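Local coordinates for SIR4-interacting protein SIF2 (PDB 1R5M), which antagonizes telomeric silencing in yeast and acts as a transcription corepressor, as a homotetrameric subunit of the Set3 complex, at residues D46-S51 and L61-K66; S68-A73 and N109-L114; L94-A99 and I123-E128; G130-W135 and A150-V155. All blocks are in the same frame, centred on the assembly; numbering follows the deposited sequence.

Contact 1. Residues D46-S51 and L61-K66; sequences DNIVSS and LAYGEK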
loop_
_atom_site.group_PDB
_atom_site.type_symbol
_atom_site.label_atom_id
_atom_site.label_comp_id
_atom_site.label_asym_id
_atom_site.label_seq_id
_atom_site.Cartn_x
_atom_site.Cartn_y
_atom_site.Cartn_z
ATOM N N ASP A 46 11.263 -10.614 -13.938
ATOM C CA ASP A 46 11.231 -9.831 -15.161
ATOM C C ASP A 46 10.858 -8.466 -14.602
ATOM O O ASP A 46 10.685 -8.323 -13.386
ATOM C CB ASP A 46 10.122 -10.303 -16.107
ATOM C CG ASP A 46 10.432 -11.635 -16.753
ATOM O OD1 ASP A 46 11.601 -11.844 -17.132
ATOM O OD2 ASP A 46 9.504 -12.460 -16.892
ATOM N N ASN A 47 10.736 -7.462 -15.458
ATOM C CA ASN A 47 10.342 -6.152 -14.959
ATOM C C ASN A 47 8.945 -6.263 -14.370
ATOM O O ASN A 47 8.085 -6.950 -14.920
ATOM C CB ASN A 47 10.328 -5.114 -16.080
ATOM C CG ASN A 47 9.595 -3.843 -15.686
ATOM O OD1 ASN A 47 8.403 -3.687 -15.964
ATOM N ND2 ASN A 47 10.299 -2.934 -15.017
ATOM N N ILE A 48 8.728 -5.602 -13.241
ATOM C CA ILE A 48 7.412 -5.606 -12.616
ATOM C C ILE A 48 7.044 -4.173 -12.267
ATOM O O ILE A 48 7.913 -3.343 -12.004
ATOM C CB ILE A 48 7.360 -6.474 -11.331
ATOM C CG1 ILE A 48 8.333 -5.939 -10.278
ATOM C CG2 ILE A 48 7.664 -7.928 -11.676
ATOM C CD1 ILE A 48 8.123 -6.553 -8.905
ATOM N N VAL A 49 5.749 -3.883 -12.285
ATOM C CA VAL A 49 5.263 -2.548 -11.973
ATOM C C VAL A 49 5.083 -2.408 -10.465
ATOM O O VAL A 49 5.474 -1.402 -9.870
ATOM C CB VAL A 49 3.925 -2.283 -12.690
ATOM C CG1 VAL A 49 3.388 -0.921 -12.302
ATOM C CG2 VAL A 49 4.130 -2.359 -14.200
ATOM N N SER A 50 4.483 -3.427 -9.860
ATOM C CA SER A 50 4.261 -3.465 -8.418
ATOM C C SER A 50 4.014 -4.922 -8.057
ATOM O O SER A 50 3.856 -5.767 -8.937
ATOM C CB SER A 50 3.044 -2.622 -8.028
ATOM O OG SER A 50 1.842 -3.224 -8.477
ATOM N N SER A 51 3.989 -5.224 -6.766
ATOM C CA SER A 51 3.754 -6.594 -6.345
ATOM C C SER A 51 3.178 -6.623 -4.942
ATOM O O SER A 51 3.221 -5.629 -4.219
ATOM C CB SER A 51 5.056 -7.407 -6.397
ATOM O OG SER A 51 5.984 -6.978 -5.413
ATOM N N LEU A 61 3.835 -14.880 -4.365
ATOM C CA LEU A 61 3.935 -13.482 -4.761
ATOM C C LEU A 61 3.079 -13.199 -5.992
ATOM O O LEU A 61 3.029 -14.000 -6.927
ATOM C CB LEU A 61 5.398 -13.139 -5.084
ATOM C CG LEU A 61 5.717 -11.754 -5.661
ATOM C CD1 LEU A 61 5.401 -10.685 -4.629
ATOM C CD2 LEU A 61 7.193 -11.682 -6.058
ATOM N N ALA A 62 2.390 -12.065 -5.979
ATOM C CA ALA A 62 1.592 -11.648 -7.124
ATOM C C ALA A 62 2.268 -10.390 -7.649
ATOM O O ALA A 62 2.594 -9.495 -6.874
ATOM C CB ALA A 62 0.165 -11.328 -6.702
ATOM N N TYR A 63 2.505 -10.314 -8.952
ATOM C CA TYR A 63 3.123 -9.109 -9.477
ATOM C C TYR A 63 2.506 -8.669 -10.792
ATOM O O TYR A 63 2.088 -9.489 -11.608
ATOM C CB TYR A 63 4.646 -9.287 -9.606
ATOM C CG TYR A 63 5.129 -10.369 -10.545
ATOM C CD1 TYR A 63 5.094 -10.186 -11.926
ATOM C CD2 TYR A 63 5.681 -11.551 -10.052
ATOM C CE1 TYR A 63 5.607 -11.145 -12.794
ATOM C CE2 TYR A 63 6.198 -12.521 -10.915
ATOM C CZ TYR A 63 6.158 -12.304 -12.284
ATOM O OH TYR A 63 6.694 -13.236 -13.145
ATOM N N GLY A 64 2.419 -7.358 -10.971
ATOM C CA GLY A 64 1.844 -6.821 -12.189
ATOM C C GLY A 64 2.909 -6.461 -13.199
ATOM O O GLY A 64 4.004 -6.030 -12.829
ATOM N N GLU A 65 2.594 -6.631 -14.477
ATOM C CA GLU A 65 3.545 -6.318 -15.533
ATOM C C GLU A 65 2.948 -5.288 -16.477
ATOM O O GLU A 65 1.766 -4.955 -16.387
ATOM C CB GLU A 65 3.935 -7.590 -16.286
ATOM C CG GLU A 65 4.549 -8.647 -15.375
ATOM C CD GLU A 65 4.800 -9.960 -16.084
ATOM O OE1 GLU A 65 5.693 -10.010 -16.953
ATOM O OE2 GLU A 65 4.095 -10.942 -15.771
ATOM N N LYS A 66 3.766 -4.782 -17.389
ATOM C CA LYS A 66 3.306 -3.752 -18.304
ATOM C C LYS A 66 2.428 -4.210 -19.463
ATOM O O LYS A 66 1.610 -3.432 -19.950
ATOM C CB LYS A 66 4.516 -2.975 -18.833
ATOM C CG LYS A 66 5.292 -2.275 -17.719
ATOM C CD LYS A 66 6.509 -1.510 -18.227
ATOM C CE LYS A 66 7.222 -0.812 -17.069
ATOM N NZ LYS A 66 8.481 -0.130 -17.494
HETATM O O HOH W 1 9.560 -12.970 -13.201
HETATM O O HOH W 2 6.986 -12.490 -15.947
HETATM O O HOH W 3 6.682 -5.332 -17.394
HETATM O O HOH W 4 7.598 -8.005 -17.292
#
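Tyr63 packs its CB and part of its ring on Ser51 and Ile48, and its hydroxyl reaches Asp46 through water. CB lies 3.7 Å from Ser51 CB. CG is placed between the backbone N and the carbonyl carbon (chi1 62°), and the Tyr63 and Ile48 side chains cross at about a right angle; the methyl Ile48 CG2 comes obliquely to within 3.4 Å of Tyr63 CD1 and also touches CG and CE1. The water that accepts from OH donates in turn to Asp46 OD2 and Glu65 OE1; the one that donates to OH accepts from Asp46 N. Glu65 OE2 is paired with Arg71. Residues 46-51 and 61-66 belong to the hairpin of strands 50-53 and 60-65, half of a four-stranded blade of the WD40 beta-propeller. Its backbone is tied by Val49 N to Gly64 O (2.8 Å) and Gly64 N to Ser50 O (3.0 Å). Farther along, the extended Lys66 rests CG on Val49 CG2 (3.7 Å), brings CE to 3.3 Å from Asn47 OD1 and hydrogen-bonds Ser414 O through NZ. An alanine in place of Lys66 would probably leave Ser414 O without this donor and open a gap beside Val49 CG2. Asn47 ND2 turns to Gln416 O.

Contact 2. Residues S68-A73 and N109-L114; sequences SVARLA and NQVTCL. With SO4 (sulfate ion), chain B.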
loop_
_atom_site.group_PDB
_atom_site.type_symbol
_atom_site.label_atom_id
_atom_site.label_comp_id
_atom_site.label_asym_id
_atom_site.label_seq_id
_atom_site.Cartn_x
_atom_site.Cartn_y
_atom_site.Cartn_z
ATOM N N SER A 68 -0.386 -5.697 -19.937
ATOM C CA SER A 68 -1.758 -6.065 -19.581
ATOM C C SER A 68 -1.845 -7.460 -18.967
ATOM O O SER A 68 -2.759 -8.234 -19.268
ATOM C CB SER A 68 -2.637 -5.987 -20.838
ATOM O OG SER A 68 -4.013 -5.845 -20.518
ATOM N N VAL A 69 -0.903 -7.772 -18.085
ATOM C CA VAL A 69 -0.873 -9.080 -17.454
ATOM C C VAL A 69 -0.167 -9.039 -16.103
ATOM O O VAL A 69 0.751 -8.246 -15.889
ATOM C CB VAL A 69 -0.147 -10.115 -18.367
ATOM C CG1 VAL A 69 1.326 -9.732 -18.530
ATOM C CG2 VAL A 69 -0.270 -11.515 -17.789
ATOM N N ALA A 70 -0.632 -9.884 -15.189
ATOM C CA ALA A 70 -0.036 -10.016 -13.868
ATOM C C ALA A 70 0.251 -11.504 -13.740
ATOM O O ALA A 70 -0.279 -12.308 -14.500
ATOM C CB ALA A 70 -1.014 -9.566 -12.781
ATOM N N ARG A 71 1.098 -11.875 -12.792
ATOM C CA ARG A 71 1.412 -13.280 -12.607
ATOM C C ARG A 71 1.451 -13.655 -11.138
ATOM O O ARG A 71 1.737 -12.822 -10.274
ATOM C CB ARG A 71 2.762 -13.620 -13.257
ATOM C CG ARG A 71 2.700 -13.793 -14.774
ATOM C CD ARG A 71 4.052 -14.206 -15.346
ATOM N NE ARG A 71 3.932 -14.773 -16.689
ATOM C CZ ARG A 71 3.756 -14.064 -17.802
ATOM N NH1 ARG A 71 3.682 -12.741 -17.754
ATOM N NH2 ARG A 71 3.637 -14.682 -18.969
ATOM N N LEU A 72 1.125 -14.910 -10.862
ATOM C CA LEU A 72 1.183 -15.435 -9.512
ATOM C C LEU A 72 2.393 -16.357 -9.567
ATOM O O LEU A 72 2.530 -17.151 -10.496
ATOM C CB LEU A 72 -0.085 -16.224 -9.171
ATOM C CG LEU A 72 -1.382 -15.409 -9.141
ATOM C CD1 LEU A 72 -2.534 -16.305 -8.704
ATOM C CD2 LEU A 72 -1.234 -14.232 -8.178
ATOM N N ALA A 73 3.285 -16.229 -8.594
ATOM C CA ALA A 73 4.481 -17.054 -8.575
ATOM C C ALA A 73 4.786 -17.572 -7.187
ATOM O O ALA A 73 4.378 -16.993 -6.180
ATOM C CB ALA A 73 5.669 -16.259 -9.098
ATOM N N ASN A 109 -1.493 -0.696 -21.521
ATOM C CA ASN A 109 -2.466 -1.151 -20.533
ATOM C C ASN A 109 -1.736 -1.961 -19.467
ATOM O O ASN A 109 -1.856 -3.182 -19.404
ATOM C CB ASN A 109 -3.549 -2.010 -21.201
ATOM C CG ASN A 109 -4.796 -2.161 -20.336
ATOM O OD1 ASN A 109 -5.306 -1.182 -19.785
ATOM N ND2 ASN A 109 -5.303 -3.389 -20.229
ATOM N N GLN A 110 -0.974 -1.269 -18.630
ATOM C CA GLN A 110 -0.218 -1.928 -17.572
ATOM C C GLN A 110 -1.124 -2.287 -16.401
ATOM O O GLN A 110 -2.194 -1.705 -16.229
ATOM C CB GLN A 110 0.892 -1.006 -17.049
ATOM C CG GLN A 110 1.758 -0.348 -18.120
ATOM C CD GLN A 110 2.913 0.451 -17.529
ATOM O OE1 GLN A 110 2.899 0.813 -16.351
ATOM N NE2 GLN A 110 3.917 0.738 -18.354
ATOM N N VAL A 111 -0.698 -3.265 -15.611
ATOM C CA VAL A 111 -1.441 -3.633 -14.413
ATOM C C VAL A 111 -1.001 -2.556 -13.424
ATOM O O VAL A 111 0.199 -2.368 -13.195
ATOM C CB VAL A 111 -1.042 -5.028 -13.906
ATOM C CG1 VAL A 111 -1.613 -5.259 -12.515
ATOM C CG2 VAL A 111 -1.563 -6.091 -14.864
ATOM N N THR A 112 -1.961 -1.838 -12.855
ATOM C CA THR A 112 -1.660 -0.737 -11.943
ATOM C C THR A 112 -1.983 -0.990 -10.478
ATOM O O THR A 112 -1.640 -0.177 -9.611
ATOM C CB THR A 112 -2.425 0.524 -12.356
ATOM O OG1 THR A 112 -3.834 0.259 -12.297
ATOM C CG2 THR A 112 -2.054 0.938 -13.775
ATOM N N CYS A 113 -2.640 -2.106 -10.195
ATOM C CA CYS A 113 -3.026 -2.392 -8.822
ATOM C C CYS A 113 -3.313 -3.873 -8.616
ATOM O O CYS A 113 -3.876 -4.531 -9.492
ATOM C CB CYS A 113 -4.276 -1.561 -8.486
ATOM S SG CYS A 113 -4.850 -1.597 -6.763
ATOM N N LEU A 114 -2.890 -4.397 -7.468
ATOM C CA LEU A 114 -3.144 -5.790 -7.107
ATOM C C LEU A 114 -3.514 -5.804 -5.629
ATOM O O LEU A 114 -2.895 -5.103 -4.823
ATOM C CB LEU A 114 -1.913 -6.674 -7.324
ATOM C CG LEU A 114 -1.367 -6.754 -8.752
ATOM C CD1 LEU A 114 -0.313 -5.677 -8.934
ATOM C CD2 LEU A 114 -0.763 -8.125 -9.005
HETATM S S SO4 B . 3.648 -11.912 -21.674
HETATM O O1 SO4 B . 2.637 -10.909 -22.058
HETATM O O2 SO4 B . 4.689 -11.982 -22.717
HETATM O O3 SO4 B . 4.259 -11.529 -20.388
HETATM O O4 SO4 B . 3.013 -13.235 -21.531
#
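Ser68 opens the contact as acceptor: Asn109 ND2 donates to its OG at 2.8 Å, with an N-H...O angle of 147° and the oxygen a little out of the amide plane. OG sits anti to the backbone N (chi1 -158°), and this buried hydroxyl also bonds to His96 O. Next, Val69 contributes its carbonyl, whose O lies 3.3 Å from Val111 CG2. Ala70 follows with its CB pointing at the other segment, where it meets Val111 CG2 at 4.1 Å and Leu114 CD2 at 4.0 Å. Arg71 points the other way. Its chain is extended from CG to NE, and a sulfate ion, probably from the crystallisation liquor, lies at the edge of the guanidinium, with NH1 3.0 Å from sulfate O3 and NH2 3.0 Å from sulfate O4. NH1 also forms a salt bridge with Glu65 OE2. An alanine in place of Arg71 would probably leave Glu65 OE2 without this mate. In the propeller, strand 69-77 runs between strands 60-65 and 86-95 of one blade, while strand 111-116 begins the next; the axes of the short strands 69-73 and 111-114 come within 7.8 Å, their directions 39° apart.

Contact 3. Residues L94-A99 and I123-E128; sequences LRHPFA and IVTGVE. With SO4 (sulfate ion), chain B.
His96 lays one face of its imidazole on the methyl Val127 CG1, which stands 3.5 Å from the ring centroid and 13° off the normal. It is a CH-pi contact over the middle of the ring, made by side chains that reach toward each other tip to tip. The edge of the same ring is used for a polar bond: NE2 lies 2.7 Å from Thr125 OG1, near the ring plane, and either atom could be the donor. Thr125 OG1 is held between the backbone N and the carbonyl carbon (chi1 56°), while its CG2, anti to the carbonyl carbon, meets Leu94 CD1 at 3.9 Å; the two side chains cross at about a right angle. Leu94 CD1 also approaches Ile123 CG2 (4.3 Å). Arg95, between Leu94 and His96, points away and holds a sulfate with NH1 on O1 (2.9 Å) and NH2 on O4 (2.8 Å).

The contact joins the end of strand 86-95, outermost in one blade, to strand 122-127 of the next. Thr125 OG1 is also bonded to Trp135 NE1, and His96 ND1 to Glu131 OE1. The Trp135-Thr125-His96 chain is as in the Trp-Ser/Thr-His-Asp tetrad of WD40 repeats, but the carboxylate at ND1 comes from Glu131, just after the turn, rather than from the usual aspartate position. The buried ring thus has a partner at each nitrogen and a methyl over one face, which together fix its rotation; the carboxylate at ND1 is likely to polarise the ring, and would make NE2 a better acceptor if Thr125 OG1 is the donor.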
loop_
_atom_site.group_PDB
_atom_site.type_symbol
_atom_site.label_atom_id
_atom_site.label_comp_id
_atom_site.label_asym_id
_atom_site.label_seq_id
_atom_site.Cartn_x
_atom_site.Cartn_y
_atom_site.Cartn_z
ATOM N N LEU A 94 -2.443 -13.911 -15.105
ATOM C CA LEU A 94 -3.705 -13.208 -14.895
ATOM C C LEU A 94 -3.736 -12.113 -15.956
ATOM O O LEU A 94 -3.327 -10.976 -15.711
ATOM C CB LEU A 94 -3.734 -12.600 -13.490
ATOM C CG LEU A 94 -3.265 -13.508 -12.344
ATOM C CD1 LEU A 94 -3.400 -12.751 -11.033
ATOM C CD2 LEU A 94 -4.080 -14.803 -12.302
ATOM N N ARG A 95 -4.230 -12.463 -17.137
ATOM C CA ARG A 95 -4.253 -11.529 -18.253
ATOM C C ARG A 95 -5.550 -10.752 -18.447
ATOM O O ARG A 95 -6.643 -11.271 -18.218
ATOM C CB ARG A 95 -3.906 -12.291 -19.538
ATOM C CG ARG A 95 -3.410 -11.425 -20.685
ATOM C CD ARG A 95 -2.927 -12.296 -21.845
ATOM N NE ARG A 95 -1.851 -13.209 -21.454
ATOM C CZ ARG A 95 -0.561 -12.885 -21.406
ATOM N NH1 ARG A 95 -0.164 -11.661 -21.725
ATOM N NH2 ARG A 95 0.337 -13.790 -21.040
ATOM N N HIS A 96 -5.405 -9.491 -18.851
ATOM C CA HIS A 96 -6.542 -8.618 -19.135
ATOM C C HIS A 96 -6.519 -8.357 -20.638
ATOM O O HIS A 96 -5.472 -8.057 -21.204
ATOM C CB HIS A 96 -6.401 -7.269 -18.421
ATOM C CG HIS A 96 -6.629 -7.323 -16.943
ATOM N ND1 HIS A 96 -7.707 -6.717 -16.337
ATOM C CD2 HIS A 96 -5.889 -7.861 -15.945
ATOM C CE1 HIS A 96 -7.619 -6.873 -15.027
ATOM N NE2 HIS A 96 -6.524 -7.562 -14.764
ATOM N N PRO A 97 -7.666 -8.484 -21.311
ATOM C CA PRO A 97 -7.661 -8.227 -22.753
ATOM C C PRO A 97 -7.505 -6.727 -22.995
ATOM O O PRO A 97 -7.785 -5.923 -22.108
ATOM C CB PRO A 97 -9.028 -8.742 -23.193
ATOM C CG PRO A 97 -9.887 -8.442 -21.996
ATOM C CD PRO A 97 -9.005 -8.881 -20.844
ATOM N N PHE A 98 -7.030 -6.343 -24.174
ATOM C CA PHE A 98 -6.921 -4.926 -24.472
ATOM C C PHE A 98 -8.326 -4.498 -24.872
ATOM O O PHE A 98 -9.071 -5.291 -25.449
ATOM C CB PHE A 98 -5.932 -4.671 -25.609
ATOM C CG PHE A 98 -4.495 -4.824 -25.198
ATOM C CD1 PHE A 98 -3.888 -6.074 -25.186
ATOM C CD2 PHE A 98 -3.756 -3.718 -24.796
ATOM C CE1 PHE A 98 -2.563 -6.221 -24.779
ATOM C CE2 PHE A 98 -2.431 -3.855 -24.386
ATOM C CZ PHE A 98 -1.837 -5.110 -24.378
ATOM N N ALA A 99 -8.685 -3.261 -24.556
ATOM C CA ALA A 99 -10.017 -2.751 -24.858
ATOM C C ALA A 99 -10.329 -2.749 -26.344
ATOM O O ALA A 99 -9.437 -2.601 -27.184
ATOM C CB ALA A 99 -10.173 -1.346 -24.297
ATOM N N ILE A 123 -7.736 -12.641 -5.310
ATOM C CA ILE A 123 -6.959 -11.443 -5.599
ATOM C C ILE A 123 -7.610 -10.642 -6.719
ATOM O O ILE A 123 -8.174 -11.211 -7.654
ATOM C CB ILE A 123 -5.488 -11.805 -5.978
ATOM C CG1 ILE A 123 -4.682 -10.523 -6.225
ATOM C CG2 ILE A 123 -5.455 -12.711 -7.205
ATOM C CD1 ILE A 123 -3.184 -10.756 -6.380
ATOM N N VAL A 124 -7.564 -9.321 -6.595
ATOM C CA VAL A 124 -8.112 -8.428 -7.609
ATOM C C VAL A 124 -6.947 -7.760 -8.327
ATOM O O VAL A 124 -5.968 -7.359 -7.693
ATOM C CB VAL A 124 -8.983 -7.303 -6.984
ATOM C CG1 VAL A 124 -9.305 -6.238 -8.035
ATOM C CG2 VAL A 124 -10.273 -7.884 -6.426
ATOM N N THR A 125 -7.045 -7.666 -9.647
ATOM C CA THR A 125 -6.023 -6.990 -10.438
ATOM C C THR A 125 -6.730 -5.883 -11.214
ATOM O O THR A 125 -7.861 -6.064 -11.681
ATOM C CB THR A 125 -5.305 -7.949 -11.428
ATOM O OG1 THR A 125 -6.262 -8.584 -12.286
ATOM C CG2 THR A 125 -4.518 -9.008 -10.663
ATOM N N GLY A 126 -6.077 -4.729 -11.312
ATOM C CA GLY A 126 -6.640 -3.600 -12.034
ATOM C C GLY A 126 -5.653 -3.113 -13.078
ATOM O O GLY A 126 -4.442 -3.170 -12.857
ATOM N N VAL A 127 -6.159 -2.633 -14.210
ATOM C CA VAL A 127 -5.299 -2.147 -15.287
ATOM C C VAL A 127 -5.541 -0.681 -15.624
ATOM O O VAL A 127 -6.475 -0.057 -15.121
ATOM C CB VAL A 127 -5.474 -2.990 -16.576
ATOM C CG1 VAL A 127 -4.944 -4.392 -16.348
ATOM C CG2 VAL A 127 -6.951 -3.039 -16.985
ATOM N N GLU A 128 -4.682 -0.134 -16.480
ATOM C CA GLU A 128 -4.792 1.259 -16.879
ATOM C C GLU A 128 -6.144 1.669 -17.450
ATOM O O GLU A 128 -6.578 2.798 -17.231
ATOM C CB GLU A 128 -3.718 1.611 -17.908
ATOM C CG GLU A 128 -2.306 1.632 -17.384
ATOM C CD GLU A 128 -1.353 2.217 -18.404
ATOM O OE1 GLU A 128 -1.359 3.454 -18.583
ATOM O OE2 GLU A 128 -0.615 1.440 -19.039
HETATM S S SO4 B . 3.648 -11.912 -21.674
HETATM O O1 SO4 B . 2.637 -10.909 -22.058
HETATM O O2 SO4 B . 4.689 -11.982 -22.717
HETATM O O3 SO4 B . 4.259 -11.529 -20.388
HETATM O O4 SO4 B . 3.013 -13.235 -21.531
#

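Contact 4. Residues G130-W135 and A150-V155; sequences GELRLW and APIVSV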
loop_
_atom_site.group_PDB
_atom_site.type_symbol
_atom_site.label_atom_id
_atom_site.label_comp_id
_atom_site.label_asym_id
_atom_site.label_seq_id
_atom_site.Cartn_x
_atom_site.Cartn_y
_atom_site.Cartn_z
ATOM N N GLY A 130 -8.962 0.739 -16.534
ATOM C CA GLY A 130 -9.978 0.739 -15.494
ATOM C C GLY A 130 -10.588 -0.594 -15.110
ATOM O O GLY A 130 -11.222 -0.711 -14.061
ATOM N N GLU A 131 -10.403 -1.606 -15.948
ATOM C CA GLU A 131 -10.968 -2.916 -15.668
ATOM C C GLU A 131 -10.368 -3.608 -14.454
ATOM O O GLU A 131 -9.169 -3.516 -14.194
ATOM C CB GLU A 131 -10.797 -3.834 -16.878
ATOM C CG GLU A 131 -11.454 -5.201 -16.708
ATOM C CD GLU A 131 -11.127 -6.145 -17.843
ATOM O OE1 GLU A 131 -9.936 -6.481 -18.007
ATOM O OE2 GLU A 131 -12.056 -6.551 -18.572
ATOM N N LEU A 132 -11.221 -4.314 -13.721
ATOM C CA LEU A 132 -10.800 -5.086 -12.563
ATOM C C LEU A 132 -11.173 -6.538 -12.844
ATOM O O LEU A 132 -12.218 -6.809 -13.440
ATOM C CB LEU A 132 -11.545 -4.636 -11.302
ATOM C CG LEU A 132 -11.339 -3.216 -10.776
ATOM C CD1 LEU A 132 -12.424 -2.909 -9.746
ATOM C CD2 LEU A 132 -9.956 -3.081 -10.158
ATOM N N ARG A 133 -10.308 -7.464 -12.445
ATOM C CA ARG A 133 -10.589 -8.888 -12.588
ATOM C C ARG A 133 -10.317 -9.545 -11.245
ATOM O O ARG A 133 -9.392 -9.150 -10.521
ATOM C CB ARG A 133 -9.744 -9.524 -13.698
ATOM C CG ARG A 133 -10.277 -9.163 -15.074
ATOM C CD ARG A 133 -9.514 -9.759 -16.251
ATOM N NE ARG A 133 -10.184 -9.294 -17.462
ATOM C CZ ARG A 133 -10.901 -10.059 -18.278
ATOM N NH1 ARG A 133 -11.033 -11.361 -18.056
ATOM N NH2 ARG A 133 -11.567 -9.496 -19.274
ATOM N N LEU A 134 -11.154 -10.522 -10.908
ATOM C CA LEU A 134 -11.066 -11.251 -9.650
ATOM C C LEU A 134 -10.604 -12.668 -9.944
ATOM O O LEU A 134 -11.165 -13.338 -10.814
ATOM C CB LEU A 134 -12.442 -11.283 -8.980
ATOM C CG LEU A 134 -12.565 -12.088 -7.689
ATOM C CD1 LEU A 134 -11.755 -11.416 -6.583
ATOM C CD2 LEU A 134 -14.024 -12.185 -7.294
ATOM N N TRP A 135 -9.597 -13.124 -9.207
ATOM C CA TRP A 135 -9.030 -14.453 -9.419
ATOM C C TRP A 135 -8.859 -15.243 -8.127
ATOM O O TRP A 135 -8.765 -14.670 -7.044
ATOM C CB TRP A 135 -7.643 -14.343 -10.065
ATOM C CG TRP A 135 -7.492 -13.269 -11.107
ATOM C CD1 TRP A 135 -7.339 -11.924 -10.892
ATOM C CD2 TRP A 135 -7.449 -13.455 -12.524
ATOM N NE1 TRP A 135 -7.200 -11.266 -12.091
ATOM C CE2 TRP A 135 -7.264 -12.181 -13.110
ATOM C CE3 TRP A 135 -7.546 -14.576 -13.359
ATOM C CZ2 TRP A 135 -7.175 -11.998 -14.493
ATOM C CZ3 TRP A 135 -7.458 -14.395 -14.735
ATOM C CH2 TRP A 135 -7.275 -13.113 -15.287
ATOM N N ALA A 150 -10.491 4.730 -15.924
ATOM C CA ALA A 150 -9.206 5.375 -15.670
ATOM C C ALA A 150 -8.354 4.400 -14.852
ATOM O O ALA A 150 -8.882 3.462 -14.253
ATOM C CB ALA A 150 -9.413 6.683 -14.905
ATOM N N PRO A 151 -7.027 4.600 -14.821
ATOM C CA PRO A 151 -6.140 3.708 -14.065
ATOM C C PRO A 151 -6.553 3.492 -12.611
ATOM O O PRO A 151 -6.867 4.439 -11.895
ATOM C CB PRO A 151 -4.782 4.393 -14.179
ATOM C CG PRO A 151 -4.858 5.043 -15.524
ATOM C CD PRO A 151 -6.249 5.632 -15.533
ATOM N N ILE A 152 -6.536 2.234 -12.186
ATOM C CA ILE A 152 -6.907 1.878 -10.820
ATOM C C ILE A 152 -5.753 2.210 -9.883
ATOM O O ILE A 152 -4.612 1.815 -10.134
ATOM C CB ILE A 152 -7.224 0.374 -10.723
ATOM C CG1 ILE A 152 -8.335 0.016 -11.714
ATOM C CG2 ILE A 152 -7.622 0.016 -9.298
ATOM C CD1 ILE A 152 -9.629 0.779 -11.493
ATOM N N VAL A 153 -6.046 2.936 -8.808
ATOM C CA VAL A 153 -5.008 3.317 -7.851
ATOM C C VAL A 153 -5.118 2.606 -6.509
ATOM O O VAL A 153 -4.108 2.373 -5.845
ATOM C CB VAL A 153 -5.004 4.845 -7.581
ATOM C CG1 VAL A 153 -4.792 5.605 -8.875
ATOM C CG2 VAL A 153 -6.300 5.276 -6.925
ATOM N N SER A 154 -6.336 2.257 -6.106
ATOM C CA SER A 154 -6.523 1.594 -4.825
ATOM C C SER A 154 -7.690 0.615 -4.844
ATOM O O SER A 154 -8.715 0.863 -5.480
ATOM C CB SER A 154 -6.748 2.645 -3.729
ATOM O OG SER A 154 -6.842 2.046 -2.445
ATOM N N VAL A 155 -7.509 -0.506 -4.153
ATOM C CA VAL A 155 -8.538 -1.536 -4.021
ATOM C C VAL A 155 -8.413 -2.086 -2.606
ATOM O O VAL A 155 -7.343 -2.553 -2.212
ATOM C CB VAL A 155 -8.340 -2.702 -5.012
ATOM C CG1 VAL A 155 -9.357 -3.808 -4.722
ATOM C CG2 VAL A 155 -8.505 -2.206 -6.437
#
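Ile152 carries the apolar part of this contact, reaching across to Leu132 and to the backbone of Gly130. Its CG1, anti to the carbonyl carbon (chi1 -57°), lies 3.8 Å from Leu132 CD2, and CG2 touches the same methyl. CD1 goes on to Gly130 O, 3.4 Å away. Leu132 CD2 also meets Val155 CG2 at 4.1 Å, so one leucine methyl packs against two residues of the other strand.

Backbone contact is confined to the loop ends. Gly130 CA approaches Ala150 O at 3.2 Å, a CA-H...O contact with an angle of 121° at the hydrogen. A side chain at Gly130 would press on Ala150 N and, at these backbone angles, on the carbonyl O of the preceding residue as well.

The ionic element lies within residues 130-135. Arg133 grips Glu131 side-on: NE lies 2.9 Å from Glu131 OE1, with an almost straight N-H...O angle of 176°, and NH2 lies 3.1 Å from Glu131 OE2. Both carboxylate oxygens are met from above their plane, and OE1 also takes the hydrogen bond of His96 ND1.

The segments belong to neighbouring propeller blades, strand 132-136 being third in one and strand 152-157 first in the next; a classic beta bulge at Val153 and Ser154 faces Met167. No hydrogen bond crosses between the segments, so their cohesion rests on methyl packing and close backbone approach, while the charge of Glu131 is probably balanced by Arg133 two residues on.

How the contacts relate
Contact 1 lies within one blade and is partly buried, joined by backbone bonds and bridging waters; contacts 2, 3 and 4 are buried and run from blade to blade, relying mainly on side chains, with a close backbone approach in contact 4. Contacts 2 and 3 unite the same two sheets and both touch the sulfate. Contact 4 carries the sequence on to a third blade. The centre of contact 3, about 19 Å from the chain centre, lies farther out than the other centres, at 14 to 15 Å, and this contact is built round an imidazole; contacts 2 and 4 share aliphatic packing, to which contact 2 adds one side-chain hydrogen bond, and are tied by Thr112 OG1 and Ile152 O.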